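Penaeus monodon metallodensovirus major capsid protein (Penaeus monodon metallodensovirus, PDB 6WH7) forms the shell of the shrimp densovirus particle, with sixty copies of a parvoviral jelly-roll subunit assembling into the capsid. Local coordinates at residues N71-T76 against I132-E137; D162-L167 against T349-D354; C166-Y171 against N243-A248; S274-R279 against F285-Q290. All coordinates share one frame; numbering follows the deposited sequence.

The four contacts fall into two pairs at separate parts of the jelly-roll subunit. Contacts 1 and 4 lie side by side, their centres 6 Å apart, because strand 287-302, which contributes 287-290 to contact 4, runs between strands 59-75 and 118-135 of contact 1; T134 and I132 meet N288 and Q290 through the backbone. Contacts 2 and 3 have centres 11 Å apart, share C166 and L167, and are tied by Q165 NE2 to D244 OD2 (2.8 Å). The centre of either contact of one pair lies 27 to 30 Å from those of the other. Each pair also meets neighbouring subunits, with contacts 2 and 3 facing the same one.

Contact 1. Residues N71-T76 against I132-E137; sequences NIRGLT and ILTSDE
R73 and D136 form the salt bridge that dominates this contact, reaching across strand 287-302, which lies between their own strands. R73 NH2 gives the shorter bond, 2.6 Å to D136 OD1 with an N-H...O angle of 145°; R73 NH1 adds a weak one of 3.2 Å to the same D136 OD1. One oxygen is thus held by two nitrogens of a single guanidinium. R73 NH2 meets D136 OD1 on the syn side, somewhat out of the carboxylate plane, and the two flat groups are turned 45° against each other. The arginine chain is bent at its third torsion (chi3 57°), which folds the guanidinium toward the aspartate. A long side chain suits R73, since it must span a whole intervening strand, whereas the short D136 needs only to sit at the strand's end.

A second polar grip comes from N288 on the middle strand: its ND2 makes a weak hydrogen bond to D136 OD1, while its OD1 takes a weak bond from G74 N.

Looser packing completes the contact, with T134 OG1 near the guanidinium edge, 4.3 Å from R73 NH1. T134 also packs on F285 of a neighbouring subunit. G74 has positive phi, readily adopted by glycine, where the chain turns a corner. Strands 59-75, 287-302 and 118-135 correspond to βB, βI and βD of the BIDG sheet of the viral jelly roll.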
loop_
_atom_site.group_PDB
_atom_site.type_symbol
_atom_site.label_atom_id
_atom_site.label_comp_id
_atom_site.label_asym_id
_atom_site.label_seq_id
_atom_site.Cartn_x
_atom_site.Cartn_y
_atom_site.Cartn_z
ATOM N N ASN A 71 -60.928 73.798 36.228
ATOM C CA ASN A 71 -60.428 74.572 37.357
ATOM C C ASN A 71 -61.161 74.117 38.605
ATOM O O ASN A 71 -62.362 74.359 38.747
ATOM C CB ASN A 71 -60.624 76.066 37.130
ATOM C CG ASN A 71 -59.608 76.644 36.193
ATOM O OD1 ASN A 71 -58.466 76.213 36.164
ATOM N ND2 ASN A 71 -60.029 77.595 35.384
ATOM N N ILE A 72 -60.442 73.471 39.510
ATOM C CA ILE A 72 -60.998 73.018 40.775
ATOM C C ILE A 72 -60.584 74.007 41.848
ATOM O O ILE A 72 -59.392 74.179 42.115
ATOM C CB ILE A 72 -60.528 71.600 41.116
ATOM C CG1 ILE A 72 -61.090 70.620 40.099
ATOM C CG2 ILE A 72 -60.968 71.220 42.507
ATOM C CD1 ILE A 72 -60.522 69.268 40.230
ATOM N N ARG A 73 -61.561 74.663 42.460
ATOM C CA ARG A 73 -61.269 75.695 43.437
ATOM C C ARG A 73 -62.180 75.568 44.643
ATOM O O ARG A 73 -63.316 75.100 44.543
ATOM C CB ARG A 73 -61.415 77.089 42.846
ATOM C CG ARG A 73 -60.353 77.441 41.856
ATOM C CD ARG A 73 -60.522 78.865 41.452
ATOM N NE ARG A 73 -60.474 79.712 42.635
ATOM C CZ ARG A 73 -59.355 80.092 43.235
ATOM N NH1 ARG A 73 -58.183 79.699 42.768
ATOM N NH2 ARG A 73 -59.412 80.858 44.309
ATOM N N GLY A 74 -61.664 76.005 45.789
ATOM C CA GLY A 74 -62.441 76.011 47.009
ATOM C C GLY A 74 -62.757 74.648 47.564
ATOM O O GLY A 74 -63.729 74.504 48.305
ATOM N N LEU A 75 -61.956 73.643 47.238
ATOM C CA LEU A 75 -62.214 72.277 47.669
ATOM C C LEU A 75 -61.441 72.045 48.960
ATOM O O LEU A 75 -60.208 72.053 48.958
ATOM C CB LEU A 75 -61.790 71.290 46.587
ATOM C CG LEU A 75 -62.189 69.828 46.737
ATOM C CD1 LEU A 75 -63.665 69.706 46.490
ATOM C CD2 LEU A 75 -61.409 68.931 45.806
ATOM N N THR A 76 -62.154 71.861 50.063
ATOM C CA THR A 76 -61.521 71.558 51.335
ATOM C C THR A 76 -61.080 70.102 51.340
ATOM O O THR A 76 -61.463 69.323 50.470
ATOM C CB THR A 76 -62.480 71.867 52.483
ATOM O OG1 THR A 76 -63.634 71.031 52.396
ATOM C CG2 THR A 76 -62.917 73.309 52.423
ATOM N N ILE A 132 -51.922 71.998 37.081
ATOM C CA ILE A 132 -51.397 73.249 37.611
ATOM C C ILE A 132 -52.030 73.476 38.970
ATOM O O ILE A 132 -53.252 73.612 39.073
ATOM C CB ILE A 132 -51.673 74.442 36.683
ATOM C CG1 ILE A 132 -50.915 74.286 35.375
ATOM C CG2 ILE A 132 -51.270 75.733 37.356
ATOM C CD1 ILE A 132 -51.330 75.275 34.335
ATOM N N LEU A 133 -51.206 73.525 40.002
ATOM C CA LEU A 133 -51.662 73.672 41.371
ATOM C C LEU A 133 -51.418 75.092 41.851
ATOM O O LEU A 133 -50.382 75.688 41.551
ATOM C CB LEU A 133 -50.936 72.681 42.271
ATOM C CG LEU A 133 -51.190 71.211 41.972
ATOM C CD1 LEU A 133 -50.222 70.376 42.734
ATOM C CD2 LEU A 133 -52.597 70.841 42.357
ATOM N N THR A 134 -52.383 75.633 42.588
ATOM C CA THR A 134 -52.290 76.978 43.130
ATOM C C THR A 134 -52.875 76.992 44.534
ATOM O O THR A 134 -53.658 76.119 44.910
ATOM C CB THR A 134 -53.017 78.010 42.249
ATOM O OG1 THR A 134 -54.401 77.678 42.154
ATOM C CG2 THR A 134 -52.431 78.055 40.848
ATOM N N SER A 135 -52.481 77.995 45.315
ATOM C CA SER A 135 -53.024 78.223 46.646
ATOM C C SER A 135 -53.617 79.619 46.721
ATOM O O SER A 135 -53.119 80.549 46.087
ATOM C CB SER A 135 -51.958 78.070 47.735
ATOM O OG SER A 135 -51.498 76.735 47.839
ATOM N N ASP A 136 -54.690 79.757 47.500
ATOM C CA ASP A 136 -55.389 81.025 47.660
ATOM C C ASP A 136 -54.798 81.956 48.713
ATOM O O ASP A 136 -55.007 83.168 48.612
ATOM C CB ASP A 136 -56.853 80.780 48.000
ATOM C CG ASP A 136 -57.665 80.371 46.808
ATOM O OD1 ASP A 136 -57.205 80.618 45.675
ATOM O OD2 ASP A 136 -58.765 79.808 46.992
ATOM N N GLU A 137 -54.153 81.444 49.750
ATOM C CA GLU A 137 -53.606 82.338 50.772
ATOM C C GLU A 137 -54.554 83.501 51.071
ATOM O O GLU A 137 -55.644 83.584 50.512
ATOM C CB GLU A 137 -52.260 82.903 50.329
ATOM C CG GLU A 137 -51.119 81.909 50.394
ATOM C CD GLU A 137 -51.329 80.735 49.469
ATOM O OE1 GLU A 137 -52.442 80.616 48.918
ATOM O OE2 GLU A 137 -50.384 79.937 49.293
#

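Contact 2. Residues D162-L167 against T349-D354; sequences DDQQCL and TCPRVD
D163 is the first residue of 162-167 to touch the other segment, its carbonyl O resting 3.8 Å from P351 CD. Its carboxylate is engaged away from this contact, OD2 accepting a hydrogen bond from N206.

Q164 does most of the touching. Its chain is bent at the second torsion (chi2 -69°), and the amide therefore lies across both P351 and R352. OE1 comes against the proline ring at P351 CG, while NE2 sits over the centre of one guanidinium face, 3.6 Å from R352 CZ. The two planes are tilted 41° apart and no hydrogen bond forms, so this is van der Waals contact. A long, flexible glutamine can reach both residues, and its NE2 also gives a weak bond to S56 OG of a neighbouring subunit. The guanidinium's nitrogens are used beyond the contact: NH2 forms a salt bridge to E305 of that same subunit.

What presents P351 and R352 together is a type I beta turn from C350 to V353, closed by V353 N to C350 O at 3.2 Å; proline fits its second position because the ring fixes phi near the required value. The turn faces the loop that follows strand 157-162, strand E of the jelly roll.

Q165 takes a left-handed backbone conformation, reversing the chain's course. C166 and L167 then offer their amides to D162: C166 N reaches D162 OD1 at 3.0 Å, and L167 N reaches D162 OD2 at 2.9 Å, nearly straight at 172°.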
loop_
_atom_site.group_PDB
_atom_site.type_symbol
_atom_site.label_atom_id
_atom_site.label_comp_id
_atom_site.label_asym_id
_atom_site.label_seq_id
_atom_site.Cartn_x
_atom_site.Cartn_y
_atom_site.Cartn_z
ATOM N N ASP A 162 -62.481 54.478 43.566
ATOM C CA ASP A 162 -63.102 53.746 44.656
ATOM C C ASP A 162 -63.497 52.385 44.103
ATOM O O ASP A 162 -64.584 52.213 43.554
ATOM C CB ASP A 162 -64.304 54.521 45.173
ATOM C CG ASP A 162 -64.861 53.949 46.436
ATOM O OD1 ASP A 162 -64.244 53.021 46.989
ATOM O OD2 ASP A 162 -65.918 54.431 46.876
ATOM N N ASP A 163 -62.631 51.403 44.325
ATOM C CA ASP A 163 -62.803 50.037 43.855
ATOM C C ASP A 163 -63.634 49.207 44.810
ATOM O O ASP A 163 -64.476 48.414 44.381
ATOM C CB ASP A 163 -61.439 49.393 43.653
ATOM C CG ASP A 163 -60.713 49.949 42.458
ATOM O OD1 ASP A 163 -61.389 50.498 41.570
ATOM O OD2 ASP A 163 -59.470 49.859 42.414
ATOM N N GLN A 164 -63.386 49.363 46.106
ATOM C CA GLN A 164 -64.159 48.678 47.123
ATOM C C GLN A 164 -65.532 49.293 47.314
ATOM O O GLN A 164 -66.335 48.739 48.067
ATOM C CB GLN A 164 -63.385 48.685 48.431
ATOM C CG GLN A 164 -62.089 47.908 48.361
ATOM C CD GLN A 164 -62.312 46.421 48.232
ATOM O OE1 GLN A 164 -62.289 45.870 47.139
ATOM N NE2 GLN A 164 -62.508 45.759 49.359
ATOM N N GLN A 165 -65.816 50.406 46.646
ATOM C CA GLN A 165 -67.098 51.096 46.735
ATOM C C GLN A 165 -67.409 51.493 48.177
ATOM O O GLN A 165 -68.420 51.104 48.762
ATOM C CB GLN A 165 -68.222 50.256 46.128
ATOM C CG GLN A 165 -69.544 50.981 46.022
ATOM C CD GLN A 165 -70.572 50.178 45.294
ATOM O OE1 GLN A 165 -70.265 49.136 44.745
ATOM N NE2 GLN A 165 -71.804 50.646 45.293
ATOM N N CYS A 166 -66.486 52.253 48.763
ATOM C CA CYS A 166 -66.795 52.935 50.010
ATOM C C CYS A 166 -68.039 53.793 49.852
ATOM O O CYS A 166 -68.898 53.832 50.738
ATOM C CB CYS A 166 -65.613 53.795 50.446
ATOM S SG CYS A 166 -64.104 52.890 50.767
ATOM N N LEU A 167 -68.155 54.477 48.722
ATOM C CA LEU A 167 -69.283 55.343 48.415
ATOM C C LEU A 167 -70.096 54.681 47.316
ATOM O O LEU A 167 -69.645 54.587 46.173
ATOM C CB LEU A 167 -68.801 56.725 47.987
ATOM C CG LEU A 167 -68.505 57.751 49.074
ATOM C CD1 LEU A 167 -67.405 57.283 49.982
ATOM C CD2 LEU A 167 -68.109 59.055 48.422
ATOM N N THR A 349 -66.982 47.383 39.096
ATOM C CA THR A 349 -66.881 45.941 38.954
ATOM C C THR A 349 -66.206 45.410 40.208
ATOM O O THR A 349 -65.057 45.755 40.495
ATOM C CB THR A 349 -66.079 45.586 37.706
ATOM O OG1 THR A 349 -66.747 46.087 36.546
ATOM C CG2 THR A 349 -65.937 44.118 37.571
ATOM N N CYS A 350 -66.899 44.570 40.939
ATOM C CA CYS A 350 -66.460 44.271 42.290
ATOM C C CYS A 350 -65.338 43.246 42.255
ATOM O O CYS A 350 -65.506 42.175 41.669
ATOM C CB CYS A 350 -67.614 43.758 43.130
ATOM S SG CYS A 350 -67.194 43.404 44.834
ATOM N N PRO A 351 -64.184 43.539 42.855
ATOM C CA PRO A 351 -63.104 42.552 42.861
ATOM C C PRO A 351 -63.425 41.313 43.663
ATOM O O PRO A 351 -62.846 40.260 43.387
ATOM C CB PRO A 351 -61.931 43.329 43.462
ATOM C CG PRO A 351 -62.565 44.378 44.270
ATOM C CD PRO A 351 -63.793 44.780 43.538
ATOM N N ARG A 352 -64.333 41.390 44.626
ATOM C CA ARG A 352 -64.701 40.234 45.425
ATOM C C ARG A 352 -65.862 39.448 44.841
ATOM O O ARG A 352 -66.203 38.392 45.375
ATOM C CB ARG A 352 -65.015 40.661 46.855
ATOM C CG ARG A 352 -63.774 41.030 47.621
ATOM C CD ARG A 352 -64.078 41.538 48.994
ATOM N NE ARG A 352 -64.821 42.784 48.962
ATOM C CZ ARG A 352 -65.155 43.468 50.043
ATOM N NH1 ARG A 352 -64.797 43.031 51.235
ATOM N NH2 ARG A 352 -65.835 44.594 49.930
ATOM N N VAL A 353 -66.472 39.932 43.763
ATOM C CA VAL A 353 -67.335 39.085 42.958
ATOM C C VAL A 353 -66.495 37.997 42.310
ATOM O O VAL A 353 -65.326 38.211 41.972
ATOM C CB VAL A 353 -68.088 39.929 41.917
ATOM C CG1 VAL A 353 -68.703 39.062 40.857
ATOM C CG2 VAL A 353 -69.179 40.695 42.598
ATOM N N ASP A 354 -67.074 36.809 42.175
ATOM C CA ASP A 354 -66.391 35.698 41.534
ATOM C C ASP A 354 -65.882 36.106 40.161
ATOM O O ASP A 354 -66.592 36.747 39.385
ATOM C CB ASP A 354 -67.347 34.514 41.412
ATOM C CG ASP A 354 -66.669 33.263 40.922
ATOM O OD1 ASP A 354 -65.434 33.262 40.762
ATOM O OD2 ASP A 354 -67.377 32.269 40.690
#

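Contact 3. Residues C166-Y171 against N243-A248; sequences CLSKVY and NDSMNA
S168 meets the carboxylate of D244 loosely: S168 OG lies 3.9 Å from D244 OD2, with no hydrogen bond. S168 OG also comes within 4.2 Å of S245 OG, and these two approaches make up a slight contact of small polar groups. In S168 the hydroxyl extends opposite the backbone N (chi1 176°), which carries it out toward the loop 243-248.

The aspartate is held from other directions. D244 OD2 accepts a hydrogen bond from Q165 NE2, just before the first segment, a bond that links the two loops. D244 OD1 takes a weak bond from S245 N at 2.8 Å, an arrangement within reach of the short aspartate side chain. Behind it, N243 N bonds M246 O at 2.6 Å, curling the loop back on itself; small S245 fits at the bend.

The contact lies at the beginning of strand 169-179. V170 pairs with I344 of strand 340-345, and S168, just before strand 169-179, pairs with F346 just after strand 340-345. L167 and V170 pack on Y272 of strand 270-274 and on strand 79-83, while A321 and L325 of a neighbouring subunit pack on S168 and D244.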
loop_
_atom_site.group_PDB
_atom_site.type_symbol
_atom_site.label_atom_id
_atom_site.label_comp_id
_atom_site.label_asym_id
_atom_site.label_seq_id
_atom_site.Cartn_x
_atom_site.Cartn_y
_atom_site.Cartn_z
ATOM N N CYS A 166 -66.486 52.253 48.763
ATOM C CA CYS A 166 -66.795 52.935 50.010
ATOM C C CYS A 166 -68.039 53.793 49.852
ATOM O O CYS A 166 -68.898 53.832 50.738
ATOM C CB CYS A 166 -65.613 53.795 50.446
ATOM S SG CYS A 166 -64.104 52.890 50.767
ATOM N N LEU A 167 -68.155 54.477 48.722
ATOM C CA LEU A 167 -69.283 55.343 48.415
ATOM C C LEU A 167 -70.096 54.681 47.316
ATOM O O LEU A 167 -69.645 54.587 46.173
ATOM C CB LEU A 167 -68.801 56.725 47.987
ATOM C CG LEU A 167 -68.505 57.751 49.074
ATOM C CD1 LEU A 167 -67.405 57.283 49.982
ATOM C CD2 LEU A 167 -68.109 59.055 48.422
ATOM N N SER A 168 -71.284 54.209 47.669
ATOM C CA SER A 168 -72.171 53.610 46.682
ATOM C C SER A 168 -72.868 54.678 45.858
ATOM O O SER A 168 -72.922 54.597 44.628
ATOM C CB SER A 168 -73.197 52.731 47.385
ATOM O OG SER A 168 -74.130 52.208 46.465
ATOM N N LYS A 169 -73.409 55.678 46.529
ATOM C CA LYS A 169 -74.149 56.760 45.916
ATOM C C LYS A 169 -73.636 58.054 46.512
ATOM O O LYS A 169 -73.337 58.118 47.706
ATOM C CB LYS A 169 -75.642 56.603 46.161
ATOM C CG LYS A 169 -76.486 57.637 45.498
ATOM C CD LYS A 169 -77.922 57.476 45.900
ATOM C CE LYS A 169 -78.529 56.230 45.316
ATOM N NZ LYS A 169 -79.956 56.111 45.701
ATOM N N VAL A 170 -73.524 59.078 45.681
ATOM C CA VAL A 170 -72.815 60.295 46.040
ATOM C C VAL A 170 -73.732 61.479 45.803
ATOM O O VAL A 170 -74.297 61.621 44.717
ATOM C CB VAL A 170 -71.516 60.435 45.229
ATOM C CG1 VAL A 170 -70.864 61.712 45.549
ATOM C CG2 VAL A 170 -70.584 59.294 45.538
ATOM N N TYR A 171 -73.866 62.325 46.799
ATOM C CA TYR A 171 -74.754 63.466 46.752
ATOM C C TYR A 171 -73.962 64.763 46.767
ATOM O O TYR A 171 -72.845 64.806 47.287
ATOM C CB TYR A 171 -75.710 63.469 47.948
ATOM C CG TYR A 171 -76.666 62.316 47.982
ATOM C CD1 TYR A 171 -77.903 62.405 47.381
ATOM C CD2 TYR A 171 -76.330 61.135 48.615
ATOM C CE1 TYR A 171 -78.781 61.359 47.415
ATOM C CE2 TYR A 171 -77.198 60.081 48.650
ATOM C CZ TYR A 171 -78.423 60.197 48.051
ATOM O OH TYR A 171 -79.301 59.145 48.088
ATOM N N ASN A 243 -74.434 46.462 37.701
ATOM C CA ASN A 243 -73.963 46.872 39.014
ATOM C C ASN A 243 -74.966 46.461 40.074
ATOM O O ASN A 243 -76.035 45.927 39.780
ATOM C CB ASN A 243 -73.790 48.388 39.106
ATOM C CG ASN A 243 -72.694 48.893 38.248
ATOM O OD1 ASN A 243 -71.796 48.154 37.882
ATOM N ND2 ASN A 243 -72.742 50.168 37.927
ATOM N N ASP A 244 -74.620 46.756 41.323
ATOM C CA ASP A 244 -75.623 46.822 42.372
ATOM C C ASP A 244 -76.589 47.970 42.143
ATOM O O ASP A 244 -77.740 47.909 42.582
ATOM C CB ASP A 244 -74.946 46.994 43.727
ATOM C CG ASP A 244 -73.999 48.173 43.748
ATOM O OD1 ASP A 244 -73.623 48.652 42.664
ATOM O OD2 ASP A 244 -73.673 48.663 44.844
ATOM N N SER A 245 -76.115 49.049 41.531
ATOM C CA SER A 245 -76.943 50.221 41.308
ATOM C C SER A 245 -77.781 50.100 40.048
ATOM O O SER A 245 -78.897 50.624 39.994
ATOM C CB SER A 245 -76.064 51.467 41.227
ATOM O OG SER A 245 -75.353 51.673 42.431
ATOM N N MET A 246 -77.267 49.430 39.025
ATOM C CA MET A 246 -77.803 49.642 37.696
ATOM C C MET A 246 -77.557 48.438 36.805
ATOM O O MET A 246 -76.671 47.623 37.055
ATOM C CB MET A 246 -77.189 50.898 37.093
ATOM C CG MET A 246 -75.709 50.821 36.864
ATOM S SD MET A 246 -75.023 52.443 36.521
ATOM C CE MET A 246 -74.676 53.043 38.161
ATOM N N ASN A 247 -78.366 48.336 35.755
ATOM C CA ASN A 247 -78.188 47.321 34.732
ATOM C C ASN A 247 -78.148 47.975 33.358
ATOM O O ASN A 247 -78.676 49.067 33.148
ATOM C CB ASN A 247 -79.269 46.226 34.812
ATOM C CG ASN A 247 -80.671 46.768 34.778
ATOM O OD1 ASN A 247 -80.945 47.799 34.173
ATOM N ND2 ASN A 247 -81.580 46.063 35.424
ATOM N N ALA A 248 -77.497 47.287 32.423
ATOM C CA ALA A 248 -77.150 47.885 31.141
ATOM C C ALA A 248 -78.329 47.970 30.183
ATOM O O ALA A 248 -78.396 48.911 29.388
ATOM C CB ALA A 248 -76.014 47.100 30.493
#

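Contact 4. Residues S274-R279 against F285-Q290; sequences SFPPIR and FKLNAQ
L287 fills the hollow between F275 and I278, like a peg between two walls. Its CB lies over the face of the F275 ring, 4.0 Å from the centroid and 24° off the normal, a CH-pi contact, while its CD1 branch runs on to I278 CD1 at 3.9 Å and brushes the ring of P276. The backbone joins in: L287 O sits over a face of the F275 ring, 3.4 Å from F275 CE2. At the far rim, the small methyl of A289 meets the ring edge in plane, A289 CB lying 3.5 Å from F275 CZ; alanine is slight enough for the ring to lie close to the strand.

At the other end, I278 CG2 and CB pack against F285 CD2. With CG2 anti to the backbone N, that methyl is directed at F285 CD2. Here the backbones also join, F285 N to I278 O at 2.7 Å and nearly straight (168°), closing the loop between the segments.

The loop follows strand 270-274 and leads into strand 287-302, the βH-βI turn of the jelly roll. F275 is backed by L75 of strand 59-75 and M157 of strand 157-162, where the two sheets face each other; F285 meets F151 of a neighbouring subunit.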
loop_
_atom_site.group_PDB
_atom_site.type_symbol
_atom_site.label_atom_id
_atom_site.label_comp_id
_atom_site.label_asym_id
_atom_site.label_seq_id
_atom_site.Cartn_x
_atom_site.Cartn_y
_atom_site.Cartn_z
ATOM N N SER A 274 -59.308 65.144 44.966
ATOM C CA SER A 274 -59.239 65.604 46.339
ATOM C C SER A 274 -57.876 66.229 46.558
ATOM O O SER A 274 -56.937 65.990 45.801
ATOM C CB SER A 274 -59.482 64.451 47.313
ATOM O OG SER A 274 -59.431 64.889 48.651
ATOM N N PHE A 275 -57.783 67.041 47.598
ATOM C CA PHE A 275 -56.492 67.592 47.943
ATOM C C PHE A 275 -56.083 67.121 49.326
ATOM O O PHE A 275 -56.938 66.856 50.173
ATOM C CB PHE A 275 -56.501 69.122 47.908
ATOM C CG PHE A 275 -56.740 69.684 46.552
ATOM C CD1 PHE A 275 -55.719 69.761 45.635
ATOM C CD2 PHE A 275 -57.984 70.146 46.197
ATOM C CE1 PHE A 275 -55.939 70.273 44.393
ATOM C CE2 PHE A 275 -58.202 70.662 44.952
ATOM C CZ PHE A 275 -57.181 70.725 44.052
ATOM N N PRO A 276 -54.787 66.991 49.580
ATOM C CA PRO A 276 -54.335 66.584 50.895
ATOM C C PRO A 276 -54.619 67.663 51.920
ATOM O O PRO A 276 -54.509 68.858 51.618
ATOM C CB PRO A 276 -52.829 66.386 50.698
ATOM C CG PRO A 276 -52.498 67.280 49.589
ATOM C CD PRO A 276 -53.660 67.206 48.665
ATOM N N PRO A 277 -55.023 67.286 53.130
ATOM C CA PRO A 277 -55.173 68.284 54.189
ATOM C C PRO A 277 -53.818 68.824 54.606
ATOM O O PRO A 277 -52.910 68.066 54.952
ATOM C CB PRO A 277 -55.838 67.496 55.318
ATOM C CG PRO A 277 -55.430 66.108 55.079
ATOM C CD PRO A 277 -55.340 65.936 53.604
ATOM N N ILE A 278 -53.691 70.147 54.600
ATOM C CA ILE A 278 -52.461 70.805 55.021
ATOM C C ILE A 278 -52.869 71.989 55.879
ATOM O O ILE A 278 -53.577 72.880 55.402
ATOM C CB ILE A 278 -51.607 71.280 53.836
ATOM C CG1 ILE A 278 -51.431 70.169 52.808
ATOM C CG2 ILE A 278 -50.235 71.620 54.321
ATOM C CD1 ILE A 278 -50.771 70.615 51.545
ATOM N N ARG A 279 -52.422 72.014 57.128
ATOM C CA ARG A 279 -52.926 72.988 58.079
ATOM C C ARG A 279 -52.167 74.302 58.009
ATOM O O ARG A 279 -50.937 74.324 57.930
ATOM C CB ARG A 279 -52.867 72.435 59.499
ATOM C CG ARG A 279 -53.780 71.270 59.740
ATOM C CD ARG A 279 -53.719 70.807 61.177
ATOM N NE ARG A 279 -54.209 71.830 62.094
ATOM C CZ ARG A 279 -53.463 72.442 63.008
ATOM N NH1 ARG A 279 -52.186 72.120 63.150
ATOM N NH2 ARG A 279 -53.997 73.364 63.796
ATOM N N PHE A 285 -54.798 74.874 54.146
ATOM C CA PHE A 285 -54.465 75.453 52.853
ATOM C C PHE A 285 -55.641 75.313 51.911
ATOM O O PHE A 285 -56.280 74.262 51.837
ATOM C CB PHE A 285 -53.247 74.779 52.229
ATOM C CG PHE A 285 -51.952 75.203 52.820
ATOM C CD1 PHE A 285 -51.847 76.386 53.497
ATOM C CD2 PHE A 285 -50.833 74.432 52.679
ATOM C CE1 PHE A 285 -50.650 76.781 54.040
ATOM C CE2 PHE A 285 -49.627 74.823 53.223
ATOM C CZ PHE A 285 -49.538 75.998 53.902
ATOM N N LYS A 286 -55.923 76.377 51.178
ATOM C CA LYS A 286 -56.885 76.307 50.095
ATOM C C LYS A 286 -56.093 76.007 48.835
ATOM O O LYS A 286 -55.368 76.865 48.329
ATOM C CB LYS A 286 -57.673 77.606 49.992
ATOM C CG LYS A 286 -58.552 77.854 51.197
ATOM C CD LYS A 286 -59.389 79.102 51.033
ATOM C CE LYS A 286 -60.393 79.234 52.164
ATOM N NZ LYS A 286 -59.753 79.635 53.446
ATOM N N LEU A 287 -56.225 74.787 48.336
ATOM C CA LEU A 287 -55.465 74.319 47.193
ATOM C C LEU A 287 -56.372 74.285 45.980
ATOM O O LEU A 287 -57.520 73.844 46.061
ATOM C CB LEU A 287 -54.883 72.932 47.438
ATOM C CG LEU A 287 -53.858 72.829 48.558
ATOM C CD1 LEU A 287 -53.457 71.382 48.770
ATOM C CD2 LEU A 287 -52.656 73.680 48.238
ATOM N N ASN A 288 -55.854 74.757 44.860
ATOM C CA ASN A 288 -56.625 74.834 43.640
ATOM C C ASN A 288 -55.862 74.090 42.565
ATOM O O ASN A 288 -54.650 73.902 42.659
ATOM C CB ASN A 288 -56.864 76.279 43.239
ATOM C CG ASN A 288 -57.464 77.084 44.353
ATOM O OD1 ASN A 288 -58.631 76.935 44.690
ATOM N ND2 ASN A 288 -56.658 77.952 44.941
ATOM N N ALA A 289 -56.578 73.643 41.550
ATOM C CA ALA A 289 -55.948 72.861 40.507
ATOM C C ALA A 289 -56.546 73.215 39.162
ATOM O O ALA A 289 -57.760 73.369 39.035
ATOM C CB ALA A 289 -56.102 71.364 40.764
ATOM N N GLN A 290 -55.681 73.372 38.173
ATOM C CA GLN A 290 -56.081 73.335 36.782
ATOM C C GLN A 290 -55.469 72.108 36.130
ATOM O O GLN A 290 -54.335 71.733 36.425
ATOM C CB GLN A 290 -55.611 74.547 35.986
ATOM C CG GLN A 290 -56.276 74.559 34.634
ATOM C CD GLN A 290 -55.531 75.324 33.605
ATOM O OE1 GLN A 290 -54.423 75.777 33.844
ATOM N NE2 GLN A 290 -56.124 75.473 32.447
#